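Side-chain contacts in carbonic anhydrase (Unidentified, PDB 3R1W), which probably catalyses the reversible hydration of carbon dioxide to bicarbonate, as a trimeric left-handed beta-helix enzyme of the gamma carbonic anhydrase kind: residues B[168-171]-B[172-176]; B[178-181]-B[182-185]. All coordinates share one frame; numbering follows the deposited sequence.

Overall arrangement
From the N terminus the chain first winds through the coils of a left-handed beta-helix, whose three sheets are built from short parallel strands, and then turns back through strand 155-159, an antiparallel edge strand, into helix 162-184, where both contacts lie. Contact 1 (168-171 with 172-176) comes first and contact 2 (178-181 with 182-185) follows in series, their centres about 14 Å apart. Neither closes a long loop, since each joins residues about one turn apart in adjoining segments, and they neither nest nor cross. Both lie where the helix meets the coils: Trp47 meets Tyr175 of contact 1 and His182 of contact 2, while both contacts also touch the second subunit.

Contact 1 (B[168-171]-B[172-176])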
loop_
_atom_site.group_PDB
_atom_site.type_symbol
_atom_site.label_atom_id
_atom_site.label_comp_id
_atom_site.label_asym_id
_atom_site.label_seq_id
_atom_site.Cartn_x
_atom_site.Cartn_y
_atom_site.Cartn_z
ATOM N N PHE B 168 -9.336 15.710 -16.812
ATOM C CA PHE B 168 -9.937 14.398 -16.571
ATOM C C PHE B 168 -9.780 13.526 -17.819
ATOM O O PHE B 168 -9.368 12.368 -17.739
ATOM C CB PHE B 168 -11.423 14.509 -16.226
ATOM C CG PHE B 168 -11.708 15.220 -14.928
ATOM C CD1 PHE B 168 -11.190 14.751 -13.731
ATOM C CD2 PHE B 168 -12.540 16.334 -14.904
ATOM C CE1 PHE B 168 -11.460 15.402 -12.535
ATOM C CE2 PHE B 168 -12.819 16.987 -13.718
ATOM C CZ PHE B 168 -12.285 16.518 -12.526
ATOM N N THR B 169 -10.128 14.092 -18.970
ATOM C CA THR B 169 -10.094 13.366 -20.229
ATOM C C THR B 169 -8.676 13.271 -20.770
ATOM O O THR B 169 -8.275 12.236 -21.285
ATOM C CB THR B 169 -10.998 14.049 -21.281
ATOM O OG1 THR B 169 -12.367 13.860 -20.907
ATOM C CG2 THR B 169 -10.769 13.451 -22.647
ATOM N N TYR B 170 -7.909 14.353 -20.655
ATOM C CA TYR B 170 -6.506 14.289 -21.069
ATOM C C TYR B 170 -5.718 13.216 -20.302
ATOM O O TYR B 170 -4.998 12.414 -20.901
ATOM C CB TYR B 170 -5.783 15.631 -20.910
ATOM C CG TYR B 170 -4.299 15.455 -21.160
ATOM C CD1 TYR B 170 -3.800 15.435 -22.453
ATOM C CD2 TYR B 170 -3.410 15.230 -20.109
ATOM C CE1 TYR B 170 -2.462 15.237 -22.695
ATOM C CE2 TYR B 170 -2.076 15.040 -20.341
ATOM C CZ TYR B 170 -1.603 15.043 -21.639
ATOM O OH TYR B 170 -0.263 14.841 -21.883
ATOM N N GLY B 171 -5.831 13.238 -18.976
ATOM C CA GLY B 171 -5.074 12.332 -18.125
ATOM C C GLY B 171 -5.476 10.891 -18.356
ATOM O O GLY B 171 -4.627 10.000 -18.477
ATOM N N ALA B 172 -6.783 10.653 -18.413
ATOM C CA ALA B 172 -7.288 9.318 -18.710
ATOM C C ALA B 172 -6.789 8.852 -20.074
ATOM O O ALA B 172 -6.410 7.695 -20.243
ATOM C CB ALA B 172 -8.813 9.289 -18.643
ATOM N N GLY B 173 -6.778 9.761 -21.047
ATOM C CA GLY B 173 -6.307 9.439 -22.386
ATOM C C GLY B 173 -4.817 9.138 -22.400
ATOM O O GLY B 173 -4.358 8.265 -23.125
ATOM N N ASN B 174 -4.053 9.873 -21.600
ATOM C CA ASN B 174 -2.620 9.611 -21.498
ATOM C C ASN B 174 -2.374 8.215 -20.946
ATOM O O ASN B 174 -1.442 7.535 -21.368
ATOM C CB ASN B 174 -1.933 10.642 -20.608
ATOM C CG ASN B 174 -0.430 10.404 -20.516
ATOM O OD1 ASN B 174 0.272 10.432 -21.529
ATOM N ND2 ASN B 174 0.062 10.158 -19.313
ATOM N N TYR B 175 -3.215 7.780 -20.008
ATOM C CA TYR B 175 -3.060 6.435 -19.445
ATOM C C TYR B 175 -3.504 5.331 -20.408
ATOM O O TYR B 175 -2.969 4.219 -20.375
ATOM C CB TYR B 175 -3.715 6.300 -18.056
ATOM C CG TYR B 175 -2.657 6.250 -16.970
ATOM C CD1 TYR B 175 -2.283 5.042 -16.394
ATOM C CD2 TYR B 175 -1.995 7.408 -16.565
ATOM C CE1 TYR B 175 -1.293 4.990 -15.418
ATOM C CE2 TYR B 175 -0.999 7.366 -15.596
ATOM C CZ TYR B 175 -0.654 6.150 -15.030
ATOM O OH TYR B 175 0.323 6.089 -14.062
ATOM N N VAL B 176 -4.465 5.639 -21.274
ATOM C CA VAL B 176 -4.824 4.709 -22.350
ATOM C C VAL B 176 -3.627 4.498 -23.284
ATOM O O VAL B 176 -3.288 3.364 -23.643
ATOM C CB VAL B 176 -6.066 5.189 -23.137
ATOM C CG1 VAL B 176 -6.247 4.368 -24.425
ATOM C CG2 VAL B 176 -7.318 5.110 -22.261
HETATM O O HOH W 1 -1.693 10.984 -17.094
#
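Gly171 and Tyr175 meet one turn apart on the long C-terminal alpha-helix that packs along the left-handed beta-helix. The backbone bonds are of the i to i+4 kind: Tyr175 N gives its hydrogen to Gly171 O at 3.0 Å, and Asn174 N reaches Tyr170 O at 2.8 Å. Gly173 N and Ala172 N bond in the same way to Thr169 O and Phe168 O, the latter with the donor 38° out of the carbonyl plane.

Side-chain contact across the turn is slight. Ala172 CB rests 3.3 Å from Phe168 O, and the Tyr170 ring approaches Asn174 obliquely, CE2 lying 4.4 Å from CB. The two tyrosine rings find their main partners outside the turn: Tyr170 meets the ring of Tyr81 of the second subunit, whereas Tyr175 packs against Trp47 of its own chain and hydrogen-bonds through OH to Arg53 of the second subunit.

A water adds a polar link. With CG of Asn174 anti to the backbone N (chi1 -179°), the amide stands out from the helix flank, and ND2 donates to a water at 2.9 Å; that water gives a weak bond of 3.4 Å to Gly171 O.

Contact 2 (B[178-181]-B[182-185]); sequences LKDK and HLAE
Leu178 O accepts a hydrogen bond from His182 N at 3.0 Å, nearly straight (161° at the hydrogen), and the i to i+4 pattern continues through Leu183 N to Lys179 O and Ala184 N to Asp180 O before weakening at Glu185 N to Lys181 O. The imidazole of His182 returns to the same carbonyl: with CG beside the backbone N and anti to the carbonyl carbon (chi1 -83°), ND1 is carried back along the turn and donates to Leu178 O at 3.3 Å. The oxygen lies near the ring plane, yet the donor stands 51° out of the carbonyl plane, whereas the backbone N-H arrives in it. Two protons thus grip one oxygen and help fix the rotation of the ring. Alongside runs the Leu178 side chain, pointing the same way, its CD1 3.9 Å from His182 CE1.

This is the last stretch of the alpha-helix lying along the left-handed beta-helix, and the imidazole is wedged among aromatic rings: edge-to-face with Trp47, and touching Tyr15 of the second subunit. Were an alanine to replace His182, Leu178 O would probably lose its second donor, and the rings of Trp47 and Tyr15 of the second subunit their imidazole partner.

On another flank Lys179 and Leu183 lie side by side, CD to CD1 4.0 Å, both packing on Phe27 of strand 27-28. Lys179 NZ forms a salt bridge of 2.7 Å with Asp180 OD1, on the syn side but tilted out of the carboxylate plane, and a second with Asp43. Near the helix's C-terminal end, Glu185 OE2 accepts a hydrogen bond from Gln16 N of the second subunit; one water donates both to this carboxylate oxygen, at 2.8 Å, and to Lys181 O, at 2.9 Å.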
loop_
_atom_site.group_PDB
_atom_site.type_symbol
_atom_site.label_atom_id
_atom_site.label_comp_id
_atom_site.label_asym_id
_atom_site.label_seq_id
_atom_site.Cartn_x
_atom_site.Cartn_y
_atom_site.Cartn_z
ATOM N N LEU B 178 -0.503 4.970 -22.503
ATOM C CA LEU B 178 0.568 4.342 -21.732
ATOM C C LEU B 178 0.305 2.849 -21.628
ATOM O O LEU B 178 1.203 2.014 -21.788
ATOM C CB LEU B 178 0.632 4.943 -20.327
ATOM C CG LEU B 178 1.755 4.393 -19.452
ATOM C CD1 LEU B 178 3.116 4.620 -20.129
ATOM C CD2 LEU B 178 1.698 5.041 -18.061
ATOM N N LYS B 179 -0.939 2.471 -21.354
ATOM C CA LYS B 179 -1.255 1.047 -21.274
ATOM C C LYS B 179 -1.080 0.315 -22.616
ATOM O O LYS B 179 -0.746 -0.859 -22.617
ATOM C CB LYS B 179 -2.636 0.771 -20.656
ATOM C CG LYS B 179 -3.823 1.273 -21.447
ATOM C CD LYS B 179 -4.392 0.221 -22.370
ATOM C CE LYS B 179 -5.557 0.802 -23.186
ATOM N NZ LYS B 179 -5.895 0.062 -24.432
ATOM N N ASP B 180 -1.277 0.994 -23.751
ATOM C CA ASP B 180 -0.983 0.333 -25.005
ATOM C C ASP B 180 0.506 0.003 -25.116
ATOM O O ASP B 180 0.873 -1.013 -25.697
ATOM C CB ASP B 180 -1.464 1.187 -26.188
ATOM C CG ASP B 180 -2.984 1.176 -26.329
ATOM O OD1 ASP B 180 -3.614 0.196 -25.879
ATOM O OD2 ASP B 180 -3.547 2.134 -26.906
ATOM N N LYS B 181 1.359 0.863 -24.566
ATOM C CA LYS B 181 2.793 0.608 -24.592
ATOM C C LYS B 181 3.145 -0.573 -23.698
ATOM O O LYS B 181 3.962 -1.412 -24.054
ATOM C CB LYS B 181 3.590 1.840 -24.170
ATOM C CG LYS B 181 3.395 3.048 -25.076
ATOM C CD LYS B 181 4.252 4.211 -24.605
ATOM C CE LYS B 181 4.203 5.380 -25.566
ATOM N NZ LYS B 181 5.053 6.504 -25.082
ATOM N N HIS B 182 2.535 -0.622 -22.521
ATOM C CA HIS B 182 2.756 -1.737 -21.611
ATOM C C HIS B 182 2.236 -3.057 -22.206
ATOM O O HIS B 182 2.860 -4.111 -22.038
ATOM C CB HIS B 182 2.126 -1.444 -20.249
ATOM C CG HIS B 182 2.989 -0.619 -19.344
ATOM N ND1 HIS B 182 3.275 0.711 -19.575
ATOM C CD2 HIS B 182 3.632 -0.949 -18.200
ATOM C CE1 HIS B 182 4.055 1.167 -18.608
ATOM N NE2 HIS B 182 4.284 0.174 -17.761
ATOM N N LEU B 183 1.118 -2.996 -22.926
ATOM C CA LEU B 183 0.618 -4.173 -23.641
ATOM C C LEU B 183 1.597 -4.614 -24.718
ATOM O O LEU B 183 1.842 -5.811 -24.917
ATOM C CB LEU B 183 -0.740 -3.883 -24.277
ATOM C CG LEU B 183 -1.945 -3.923 -23.339
ATOM C CD1 LEU B 183 -3.134 -3.256 -24.000
ATOM C CD2 LEU B 183 -2.286 -5.351 -22.920
ATOM N N ALA B 184 2.160 -3.640 -25.418
ATOM C CA ALA B 184 3.114 -3.935 -26.471
ATOM C C ALA B 184 4.353 -4.626 -25.915
ATOM O O ALA B 184 5.026 -5.353 -26.640
ATOM C CB ALA B 184 3.494 -2.655 -27.231
ATOM N N GLU B 185 4.652 -4.398 -24.634
ATOM C CA GLU B 185 5.793 -5.043 -23.987
ATOM C C GLU B 185 5.463 -6.447 -23.490
ATOM O O GLU B 185 6.359 -7.206 -23.106
ATOM C CB GLU B 185 6.312 -4.205 -22.806
ATOM C CG GLU B 185 6.811 -2.815 -23.177
ATOM C CD GLU B 185 8.119 -2.822 -23.964
ATOM O OE1 GLU B 185 8.906 -3.786 -23.862
ATOM O OE2 GLU B 185 8.359 -1.846 -24.689
HETATM O O HOH W 2 6.126 -0.398 -25.630
#